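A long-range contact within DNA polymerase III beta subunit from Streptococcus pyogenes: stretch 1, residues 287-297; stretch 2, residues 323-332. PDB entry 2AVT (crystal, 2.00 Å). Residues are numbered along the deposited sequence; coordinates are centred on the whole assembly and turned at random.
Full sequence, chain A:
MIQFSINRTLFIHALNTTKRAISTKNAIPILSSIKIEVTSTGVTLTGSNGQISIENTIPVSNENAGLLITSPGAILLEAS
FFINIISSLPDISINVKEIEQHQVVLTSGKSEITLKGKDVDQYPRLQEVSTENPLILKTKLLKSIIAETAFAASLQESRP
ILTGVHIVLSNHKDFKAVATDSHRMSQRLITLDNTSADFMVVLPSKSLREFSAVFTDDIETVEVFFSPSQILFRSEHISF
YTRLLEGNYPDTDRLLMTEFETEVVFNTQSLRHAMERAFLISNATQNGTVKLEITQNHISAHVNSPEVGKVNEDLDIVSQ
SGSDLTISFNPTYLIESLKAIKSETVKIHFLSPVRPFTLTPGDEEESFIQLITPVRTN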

# COMPACT_ATOMS: atom_id res chain seq x y z
N ASN A 287 -5.01 27.23 1.65
CA ASN A 287 -5.50 27.93 2.83
C ASN A 287 -7.02 27.91 2.86
O ASN A 287 -7.65 28.70 3.56
CB ASN A 287 -5.01 29.38 2.82
CG ASN A 287 -3.53 29.51 3.15
OD1 ASN A 287 -2.70 28.80 2.59
ND2 ASN A 287 -3.21 30.41 4.07
N GLY A 288 -7.62 26.99 2.10
CA GLY A 288 -9.06 26.88 2.06
C GLY A 288 -9.63 26.66 3.45
O GLY A 288 -8.99 26.04 4.30
N THR A 289 -10.83 27.17 3.69
CA THR A 289 -11.45 27.02 5.00
C THR A 289 -12.92 26.64 4.91
O THR A 289 -13.54 26.72 3.85
CB THR A 289 -11.37 28.33 5.80
OG1 THR A 289 -12.14 29.34 5.14
CG2 THR A 289 -9.93 28.79 5.90
N VAL A 290 -13.47 26.22 6.05
CA VAL A 290 -14.88 25.86 6.13
C VAL A 290 -15.51 26.94 6.99
O VAL A 290 -14.85 27.53 7.85
CB VAL A 290 -15.09 24.48 6.79
CG1 VAL A 290 -14.61 24.51 8.24
CG2 VAL A 290 -16.54 24.08 6.71
N LYS A 291 -16.79 27.22 6.76
CA LYS A 291 -17.50 28.25 7.50
C LYS A 291 -18.62 27.64 8.33
O LYS A 291 -19.57 27.08 7.79
CB LYS A 291 -18.08 29.27 6.52
CG LYS A 291 -18.82 30.44 7.15
CD LYS A 291 -19.29 31.38 6.05
CE LYS A 291 -20.04 32.58 6.59
NZ LYS A 291 -20.50 33.46 5.48
N LEU A 292 -18.51 27.76 9.65
CA LEU A 292 -19.51 27.20 10.54
C LEU A 292 -20.47 28.30 10.99
O LEU A 292 -20.05 29.28 11.60
CB LEU A 292 -18.83 26.56 11.75
CG LEU A 292 -19.60 25.49 12.52
CD1 LEU A 292 -20.02 24.38 11.58
CD2 LEU A 292 -18.73 24.94 13.63
N GLU A 293 -21.75 28.13 10.67
CA GLU A 293 -22.78 29.10 11.03
C GLU A 293 -23.68 28.54 12.12
O GLU A 293 -24.51 27.66 11.88
CB GLU A 293 -23.60 29.49 9.80
CG GLU A 293 -22.93 30.53 8.92
CD GLU A 293 -23.55 30.65 7.54
OE1 GLU A 293 -24.79 30.54 7.43
OE2 GLU A 293 -22.80 30.87 6.56
N ILE A 294 -23.52 29.07 13.33
CA ILE A 294 -24.29 28.63 14.49
C ILE A 294 -25.37 29.62 14.89
O ILE A 294 -25.08 30.76 15.24
CB ILE A 294 -23.36 28.41 15.70
CG1 ILE A 294 -22.33 27.33 15.39
CG2 ILE A 294 -24.18 28.01 16.91
CD1 ILE A 294 -21.30 27.15 16.47
N THR A 295 -26.62 29.18 14.83
CA THR A 295 -27.75 30.01 15.22
C THR A 295 -28.73 29.13 15.98
O THR A 295 -28.58 27.91 16.00
CB THR A 295 -28.47 30.61 13.99
OG1 THR A 295 -28.99 29.55 13.18
CG2 THR A 295 -27.52 31.46 13.17
N GLN A 296 -29.73 29.75 16.61
CA GLN A 296 -30.73 29.00 17.36
C GLN A 296 -31.28 27.82 16.58
O GLN A 296 -31.99 27.99 15.58
CB GLN A 296 -31.88 29.92 17.78
CG GLN A 296 -31.57 30.85 18.94
CD GLN A 296 -32.76 31.71 19.32
OE1 GLN A 296 -33.87 31.22 19.50
NE2 GLN A 296 -32.52 33.02 19.46
N ASN A 297 -30.96 26.61 17.03
CA ASN A 297 -31.43 25.39 16.39
C ASN A 297 -31.18 25.37 14.88
O ASN A 297 -32.09 25.11 14.09
CB ASN A 297 -32.93 25.23 16.66
CG ASN A 297 -33.31 25.65 18.06
OD1 ASN A 297 -32.68 25.25 19.04
ND2 ASN A 297 -34.35 26.48 18.16
N SER A 323 -24.69 32.05 22.59
CA SER A 323 -25.04 32.93 21.48
C SER A 323 -24.71 32.37 20.11
O SER A 323 -23.92 31.44 19.96
CB SER A 323 -24.33 34.27 21.66
OG SER A 323 -22.93 34.09 21.72
N ASP A 324 -25.34 32.96 19.09
CA ASP A 324 -25.12 32.57 17.71
C ASP A 324 -23.69 32.92 17.35
O ASP A 324 -23.07 33.78 17.99
CB ASP A 324 -26.09 33.31 16.80
CG ASP A 324 -27.53 32.89 17.01
OD1 ASP A 324 -27.89 32.56 18.16
OD2 ASP A 324 -28.31 32.90 16.03
N LEU A 325 -23.15 32.26 16.33
CA LEU A 325 -21.78 32.52 15.92
C LEU A 325 -21.45 31.95 14.55
O LEU A 325 -22.00 30.93 14.13
CB LEU A 325 -20.80 31.93 16.95
CG LEU A 325 -19.31 32.13 16.67
CD1 LEU A 325 -18.96 33.61 16.75
CD2 LEU A 325 -18.49 31.34 17.67
N THR A 326 -20.56 32.63 13.84
CA THR A 326 -20.11 32.20 12.53
C THR A 326 -18.60 32.16 12.66
O THR A 326 -17.98 33.16 13.01
CB THR A 326 -20.47 33.22 11.44
OG1 THR A 326 -21.90 33.29 11.31
CG2 THR A 326 -19.85 32.80 10.11
N ILE A 327 -18.00 31.00 12.41
CA ILE A 327 -16.56 30.90 12.52
C ILE A 327 -15.94 30.10 11.36
O ILE A 327 -16.56 29.18 10.81
CB ILE A 327 -16.15 30.29 13.89
CG1 ILE A 327 -14.64 30.41 14.09
CG2 ILE A 327 -16.60 28.85 13.99
CD1 ILE A 327 -14.18 30.16 15.52
N SER A 328 -14.73 30.49 10.97
CA SER A 328 -14.03 29.85 9.86
C SER A 328 -12.70 29.28 10.34
O SER A 328 -11.94 29.95 11.04
CB SER A 328 -13.78 30.86 8.74
OG SER A 328 -14.99 31.23 8.10
N PHE A 329 -12.40 28.06 9.91
CA PHE A 329 -11.17 27.40 10.32
C PHE A 329 -10.76 26.35 9.28
O PHE A 329 -11.57 25.93 8.45
CB PHE A 329 -11.41 26.73 11.67
CG PHE A 329 -12.60 25.80 11.67
CD1 PHE A 329 -12.47 24.47 11.30
CD2 PHE A 329 -13.86 26.28 12.00
CE1 PHE A 329 -13.58 23.63 11.26
CE2 PHE A 329 -14.97 25.44 11.96
CZ PHE A 329 -14.82 24.11 11.59
N ASN A 330 -9.50 25.93 9.32
CA ASN A 330 -9.03 24.91 8.39
C ASN A 330 -9.58 23.56 8.84
O ASN A 330 -9.18 23.03 9.86
CB ASN A 330 -7.50 24.88 8.38
CG ASN A 330 -6.95 23.77 7.50
OD1 ASN A 330 -7.05 22.60 7.84
ND2 ASN A 330 -6.38 24.15 6.36
N PRO A 331 -10.51 22.98 8.06
CA PRO A 331 -11.16 21.69 8.33
C PRO A 331 -10.24 20.51 8.72
O PRO A 331 -10.58 19.74 9.63
CB PRO A 331 -11.91 21.41 7.03
CG PRO A 331 -12.21 22.77 6.50
CD PRO A 331 -10.92 23.51 6.75
N THR A 332 -9.11 20.36 8.05
CA THR A 332 -8.18 19.26 8.36
C THR A 332 -7.87 19.19 9.85
O THR A 332 -7.74 18.11 10.41
CB THR A 332 -6.84 19.42 7.62
OG1 THR A 332 -7.06 19.35 6.20
CG2 THR A 332 -5.87 18.32 8.02
O HOH W 1 -14.53 30.33 5.47

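Antiparallel β-strands fix their spacing through the backbone and leave the side chains to settle the shape of each face, and this pair from the DNA polymerase III beta subunit illustrates the principle. Strands 290-295 and 325-329 run at 164° to one another and are joined by three pairs of hydrogen bonds. At one end, Val 290 N lies 3.1 Å from Phe 329 O. The rungs are shorter further along: Leu 292 N lies 2.7 Å from Ile 327 O, and Ile 294 N only 2.5 Å from Leu 325 O. Between rungs, α-carbons approach carbonyl oxygens, with Thr 326 CA 3.1 Å from Leu 292 O in a CA-H...O contact.

One face carries Val 290, Leu 292, Ile 294, Leu 325, Ile 327 and Phe 329. With chi1 at 54° (p), the end of the Phe 329 side chain comes nearer the opposing strand than its CB direction suggests. Val 290 fits into the corner between this ring and the proline that follows: its CG1 sits over one face of the ring, 3.5 Å from the Phe 329 centroid and 22° off the normal, a CH-pi contact, and its CB lies 3.4 Å from Pro 331 CG. Leu 292 takes the ring's edge instead, its CB 4.0 Å from Phe 329 CE2, and the same Leu 292 CB rests 3.9 Å from Ile 327 CG2, so that this one methylene packs against both side chains.

The other face, bearing Lys 291, Glu 293, Thr 326 and Ser 328, is more polar. The fully extended Lys 291 chain lays its CE 3.5 Å from Thr 326 CG2. Where Thr 289 leads into its strand, one water bridges the gap between Thr 289 OG1 and Ser 328 OG, which are 4.5 Å apart; it lies 2.6 Å from Thr 289 OG1 and 2.8 Å from Ser 328 OG.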